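Local atomic coordinates of ribonuclease P protein component 3 (Thermococcus kodakarensis KOD1, PDB entry 3WYZ), a protein that probably acts as a protein subunit of ribonuclease P, the RNA-containing complex that cuts precursor tRNAs to make their mature 5' ends. Residues L88-G93 and V107-S112; F36-V41 and V65-V70. One frame throughout, in Å; residues are numbered along the deposited sequence.

Overall arrangement
From the N terminus the chain runs through strand 14-18 and helix 21-30 into strand 33-41. Contact 2 pairs the last six residues of that strand with 65-70, closing a loop that holds helix 48-62. After helix 74-83 the chain enters strand 88-92. Contact 1 then closes a second loop, around helix 96-104, by pairing 88-93 with 107-112. The two loops follow one another and neither nest nor cross. They meet in the sheet, where strands 65-70 and 88-92 are neighbours joined by backbone bonds such as Y90 N to L67 O. Together the contacts tie four consecutive parallel strands of the TIM barrel-like fold, and Y90 also packs on A66.

Contact 1 (L88-G93 and V107-S112); sequences LLYVQG and VDALIS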
loop_
_atom_site.group_PDB
_atom_site.type_symbol
_atom_site.label_atom_id
_atom_site.label_comp_id
_atom_site.label_asym_id
_atom_site.label_seq_id
_atom_site.Cartn_x
_atom_site.Cartn_y
_atom_site.Cartn_z
ATOM N N LEU A 88 6.853 -4.475 -7.604
ATOM C CA LEU A 88 6.260 -4.768 -6.310
ATOM C C LEU A 88 4.841 -5.236 -6.555
ATOM O O LEU A 88 4.134 -4.682 -7.395
ATOM C CB LEU A 88 6.225 -3.536 -5.408
ATOM C CG LEU A 88 7.564 -2.904 -5.061
ATOM C CD1 LEU A 88 7.354 -1.667 -4.213
ATOM C CD2 LEU A 88 8.508 -3.878 -4.371
ATOM N N LEU A 89 4.423 -6.258 -5.816
ATOM C CA LEU A 89 3.070 -6.764 -5.925
ATOM C C LEU A 89 2.244 -6.253 -4.751
ATOM O O LEU A 89 2.435 -6.685 -3.616
ATOM C CB LEU A 89 3.075 -8.295 -5.974
ATOM C CG LEU A 89 1.753 -8.981 -6.350
ATOM C CD1 LEU A 89 1.284 -8.541 -7.725
ATOM C CD2 LEU A 89 1.903 -10.499 -6.305
ATOM N N TYR A 90 1.352 -5.309 -5.030
ATOM C CA TYR A 90 0.364 -4.862 -4.056
ATOM C C TYR A 90 -0.963 -5.562 -4.312
ATOM O O TYR A 90 -1.239 -5.996 -5.429
ATOM C CB TYR A 90 0.131 -3.354 -4.143
ATOM C CG TYR A 90 1.318 -2.467 -3.849
ATOM C CD1 TYR A 90 2.408 -2.916 -3.099
ATOM C CD2 TYR A 90 1.323 -1.149 -4.281
ATOM C CE1 TYR A 90 3.479 -2.085 -2.826
ATOM C CE2 TYR A 90 2.381 -0.313 -4.006
ATOM C CZ TYR A 90 3.458 -0.783 -3.283
ATOM O OH TYR A 90 4.506 0.064 -3.021
ATOM N N VAL A 91 -1.779 -5.664 -3.266
ATOM C CA VAL A 91 -3.141 -6.169 -3.382
ATOM C C VAL A 91 -4.085 -5.204 -2.676
ATOM O O VAL A 91 -3.828 -4.788 -1.551
ATOM C CB VAL A 91 -3.288 -7.581 -2.781
ATOM C CG1 VAL A 91 -4.745 -8.042 -2.814
ATOM C CG2 VAL A 91 -2.408 -8.568 -3.525
ATOM N N GLN A 92 -5.170 -4.852 -3.359
ATOM C CA GLN A 92 -6.216 -4.015 -2.797
ATOM C C GLN A 92 -6.999 -4.811 -1.757
ATOM O O GLN A 92 -7.543 -5.874 -2.066
ATOM C CB GLN A 92 -7.158 -3.553 -3.911
ATOM C CG GLN A 92 -8.306 -2.649 -3.481
ATOM C CD GLN A 92 -7.941 -1.180 -3.535
ATOM O OE1 GLN A 92 -7.206 -0.687 -2.680
ATOM N NE2 GLN A 92 -8.450 -0.473 -4.540
ATOM N N GLY A 93 -7.047 -4.289 -0.531
ATOM C CA GLY A 93 -7.816 -4.895 0.543
ATOM C C GLY A 93 -9.296 -4.581 0.433
ATOM O O GLY A 93 -9.697 -3.758 -0.381
ATOM N N VAL A 107 2.818 -11.576 -0.387
ATOM C CA VAL A 107 2.813 -10.414 -1.261
ATOM C C VAL A 107 3.554 -9.260 -0.566
ATOM O O VAL A 107 3.693 -9.255 0.662
ATOM C CB VAL A 107 1.352 -10.035 -1.627
ATOM C CG1 VAL A 107 0.747 -9.038 -0.644
ATOM C CG2 VAL A 107 1.277 -9.507 -3.033
ATOM N N ASP A 108 4.041 -8.297 -1.347
ATOM C CA ASP A 108 4.815 -7.176 -0.790
ATOM C C ASP A 108 3.982 -6.344 0.182
ATOM O O ASP A 108 4.455 -5.978 1.254
ATOM C CB ASP A 108 5.368 -6.277 -1.904
ATOM C CG ASP A 108 6.447 -6.966 -2.732
ATOM O OD1 ASP A 108 7.510 -7.299 -2.161
ATOM O OD2 ASP A 108 6.232 -7.181 -3.950
ATOM N N ALA A 109 2.744 -6.035 -0.193
ATOM C CA ALA A 109 1.883 -5.236 0.674
ATOM C C ALA A 109 0.405 -5.470 0.429
ATOM O O ALA A 109 -0.018 -5.699 -0.702
ATOM C CB ALA A 109 2.198 -3.759 0.511
ATOM N N LEU A 110 -0.363 -5.399 1.513
ATOM C CA LEU A 110 -1.813 -5.359 1.461
ATOM C C LEU A 110 -2.235 -3.923 1.730
ATOM O O LEU A 110 -1.973 -3.391 2.808
ATOM C CB LEU A 110 -2.412 -6.286 2.519
ATOM C CG LEU A 110 -3.937 -6.380 2.591
ATOM C CD1 LEU A 110 -4.494 -6.939 1.293
ATOM C CD2 LEU A 110 -4.370 -7.231 3.779
ATOM N N ILE A 111 -2.873 -3.300 0.742
ATOM C CA ILE A 111 -3.263 -1.902 0.833
ATOM C C ILE A 111 -4.689 -1.795 1.352
ATOM O O ILE A 111 -5.612 -2.342 0.744
ATOM C CB ILE A 111 -3.183 -1.199 -0.541
ATOM C CG1 ILE A 111 -1.817 -1.415 -1.204
ATOM C CG2 ILE A 111 -3.465 0.291 -0.400
ATOM C CD1 ILE A 111 -0.623 -0.924 -0.404
ATOM N N SER A 112 -4.852 -1.101 2.482
ATOM C CA SER A 112 -6.166 -0.777 3.046
ATOM C C SER A 112 -7.110 -1.982 3.155
ATOM O O SER A 112 -8.048 -2.099 2.376
ATOM C CB SER A 112 -6.834 0.317 2.210
ATOM O OG SER A 112 -6.084 1.511 2.252
#
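L89 O receives two successive amides, both in weak bonds: D108 N at 3.2 Å and A109 N at 3.5 Å. The CG2 methyl of V107 presses on the same oxygen. A better bond holds the other side of the residue. L89 N points nearly straight at D108 OD2, 2.8 Å away, with an angle of 171° at the hydrogen. OD2 uses its anti lone pair, the one turned from OD1. The D108 carboxylate thus stands where a regular parallel pair would offer the carbonyl of V107. CG of D108 lies anti to its own carbonyl carbon (chi1 -68°), which brings it near L89 N. Regular pairing follows. V91 binds A109 O through its N and I111 N through its O, and G93 N reaches I111 O at 2.7 Å.

On the face of V91 and L110, V107 CG2 packs tightly on L89 CG, 3.4 Å away, and on L89 CD2. The two side chains cross at about a right angle. V107 CG2 also meets V91 CG2 at 3.8 Å. L110 CD1 rests against V91 O and G93 CA. V91 and L110 both touch A102 of helix 96-104, while helix 74-83 meets L89 and V91 on the same face. On the other face, I111 CD1 sits 4.2 Å above the plane of the Y90 ring, offset toward the rim. A109 CB comes obliquely to Y90 CD1 at 3.7 Å. The Y90 hydroxyl is hydrogen-bonded to M16 O of strand 14-18. Strand 88-92, helix 96-104 and strand 109-111 form a beta-alpha-beta crossover, the repeating unit of a TIM barrel-like fold.

Contact 2 (F36-V41 and V65-V70); sequences FTKKLV and VALLLV
L40 CD2 rests against two leucines of the neighbouring strand. L67 CD1 and L69 CD2 each lie 3.8 Å from L40 CD2. L40 crosses L67 obliquely but runs side by side with L69. L67 also meets its register partner K38: L67 CD1 is 4.0 Å from K38 CD, the two chains pointing the same way. An alanine in place of L67 would probably open a gap beside L40 CD2 and leave K38 CD without this apolar neighbour. Helix 48-62 covers this face through L58, which touches F36, K38 and V65. It is the helix of the beta-alpha-beta unit that links the two parallel strands, one of the units of the TIM barrel-like fold.

On the opposite face the side chain of Y90 touches T37, A66 and L68. T37 CG2, anti to the backbone N, meets L68 CB at 3.5 Å, tighter than usual. T37 OG1 lies over A66 CB and is hydrogen-bonded to D17 OD1. K39 lies alongside L68, its CG meeting L68 CD2 at 4.1 Å, and its ammonium goes on to a salt bridge with E180. V70 CG2, turned between its own backbone N and carbonyl carbon, fills the three-sided hollow formed by V41 CA, CG1 and CG2, 3.5 Å from V41 CG2. Five backbone hydrogen bonds join the strands, from A66 N to F36 O through to V70 N and L40 O, 3.0 Å apart.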
loop_
_atom_site.group_PDB
_atom_site.type_symbol
_atom_site.label_atom_id
_atom_site.label_comp_id
_atom_site.label_asym_id
_atom_site.label_seq_id
_atom_site.Cartn_x
_atom_site.Cartn_y
_atom_site.Cartn_z
ATOM N N PHE A 36 5.639 4.310 -8.698
ATOM C CA PHE A 36 4.448 4.422 -9.528
ATOM C C PHE A 36 3.683 3.101 -9.534
ATOM O O PHE A 36 4.237 2.056 -9.864
ATOM C CB PHE A 36 4.804 4.818 -10.961
ATOM C CG PHE A 36 3.601 4.994 -11.850
ATOM C CD1 PHE A 36 3.064 3.909 -12.538
ATOM C CD2 PHE A 36 3.003 6.235 -11.987
ATOM C CE1 PHE A 36 1.951 4.064 -13.348
ATOM C CE2 PHE A 36 1.894 6.398 -12.796
ATOM C CZ PHE A 36 1.368 5.311 -13.478
ATOM N N THR A 37 2.407 3.155 -9.171
ATOM C CA THR A 37 1.576 1.963 -9.084
ATOM C C THR A 37 0.635 1.859 -10.287
ATOM O O THR A 37 -0.121 2.788 -10.581
ATOM C CB THR A 37 0.747 1.977 -7.786
ATOM O OG1 THR A 37 1.632 1.992 -6.654
ATOM C CG2 THR A 37 -0.157 0.755 -7.711
ATOM N N LYS A 38 0.707 0.734 -10.991
ATOM C CA LYS A 38 -0.225 0.441 -12.071
ATOM C C LYS A 38 -1.399 -0.341 -11.490
ATOM O O LYS A 38 -1.226 -1.442 -10.970
ATOM C CB LYS A 38 0.455 -0.376 -13.170
ATOM C CG LYS A 38 -0.439 -0.683 -14.364
ATOM C CD LYS A 38 0.089 -1.861 -15.168
ATOM C CE LYS A 38 -0.766 -2.128 -16.401
ATOM N NZ LYS A 38 -2.157 -2.541 -16.072
ATOM N N LYS A 39 -2.588 0.240 -11.575
ATOM C CA LYS A 39 -3.799 -0.400 -11.085
ATOM C C LYS A 39 -4.247 -1.450 -12.098
ATOM O O LYS A 39 -4.326 -1.169 -13.295
ATOM C CB LYS A 39 -4.884 0.651 -10.859
ATOM C CG LYS A 39 -6.048 0.180 -10.004
ATOM C CD LYS A 39 -6.820 1.364 -9.441
ATOM C CE LYS A 39 -8.046 0.915 -8.667
ATOM N NZ LYS A 39 -8.712 2.048 -7.968
ATOM N N LEU A 40 -4.523 -2.659 -11.618
ATOM C CA LEU A 40 -4.809 -3.792 -12.494
ATOM C C LEU A 40 -6.041 -4.586 -12.050
ATOM O O LEU A 40 -6.009 -5.282 -11.036
ATOM C CB LEU A 40 -3.589 -4.708 -12.548
ATOM C CG LEU A 40 -3.676 -5.943 -13.440
ATOM C CD1 LEU A 40 -4.175 -5.580 -14.836
ATOM C CD2 LEU A 40 -2.321 -6.632 -13.510
ATOM N N VAL A 41 -7.112 -4.483 -12.839
ATOM C CA VAL A 41 -8.379 -5.161 -12.559
ATOM C C VAL A 41 -8.451 -6.466 -13.344
ATOM O O VAL A 41 -8.334 -6.457 -14.570
ATOM C CB VAL A 41 -9.582 -4.279 -12.941
ATOM C CG1 VAL A 41 -10.870 -4.859 -12.370
ATOM C CG2 VAL A 41 -9.369 -2.842 -12.463
ATOM N N VAL A 65 8.345 0.571 -9.958
ATOM C CA VAL A 65 6.972 0.279 -10.342
ATOM C C VAL A 65 6.352 -0.752 -9.404
ATOM O O VAL A 65 6.978 -1.766 -9.075
ATOM C CB VAL A 65 6.888 -0.223 -11.810
ATOM C CG1 VAL A 65 5.461 -0.606 -12.175
ATOM C CG2 VAL A 65 7.389 0.849 -12.769
ATOM N N ALA A 66 5.121 -0.479 -8.974
ATOM C CA ALA A 66 4.325 -1.448 -8.218
ATOM C C ALA A 66 3.110 -1.871 -9.031
ATOM O O ALA A 66 2.621 -1.123 -9.875
ATOM C CB ALA A 66 3.892 -0.858 -6.898
ATOM N N LEU A 67 2.632 -3.079 -8.771
ATOM C CA LEU A 67 1.461 -3.609 -9.442
ATOM C C LEU A 67 0.352 -3.839 -8.418
ATOM O O LEU A 67 0.492 -4.680 -7.524
ATOM C CB LEU A 67 1.827 -4.916 -10.138
ATOM C CG LEU A 67 0.811 -5.488 -11.122
ATOM C CD1 LEU A 67 0.651 -4.576 -12.332
ATOM C CD2 LEU A 67 1.254 -6.881 -11.546
ATOM N N LEU A 68 -0.741 -3.093 -8.544
ATOM C CA LEU A 68 -1.865 -3.214 -7.617
ATOM C C LEU A 68 -2.964 -4.092 -8.203
ATOM O O LEU A 68 -3.643 -3.699 -9.155
ATOM C CB LEU A 68 -2.424 -1.834 -7.260
ATOM C CG LEU A 68 -3.684 -1.826 -6.383
ATOM C CD1 LEU A 68 -3.381 -2.345 -4.988
ATOM C CD2 LEU A 68 -4.280 -0.431 -6.325
ATOM N N LEU A 69 -3.140 -5.272 -7.617
ATOM C CA LEU A 69 -4.163 -6.211 -8.055
ATOM C C LEU A 69 -5.472 -5.953 -7.322
ATOM O O LEU A 69 -5.523 -6.013 -6.092
ATOM C CB LEU A 69 -3.721 -7.655 -7.802
ATOM C CG LEU A 69 -2.393 -8.110 -8.403
ATOM C CD1 LEU A 69 -2.190 -9.594 -8.117
ATOM C CD2 LEU A 69 -2.321 -7.826 -9.900
ATOM N N VAL A 70 -6.522 -5.659 -8.085
ATOM C CA VAL A 70 -7.875 -5.592 -7.542
ATOM C C VAL A 70 -8.693 -6.714 -8.192
ATOM O O VAL A 70 -8.824 -6.779 -9.415
ATOM C CB VAL A 70 -8.514 -4.196 -7.737
ATOM C CG1 VAL A 70 -7.533 -3.099 -7.339
ATOM C CG2 VAL A 70 -8.969 -3.971 -9.166
#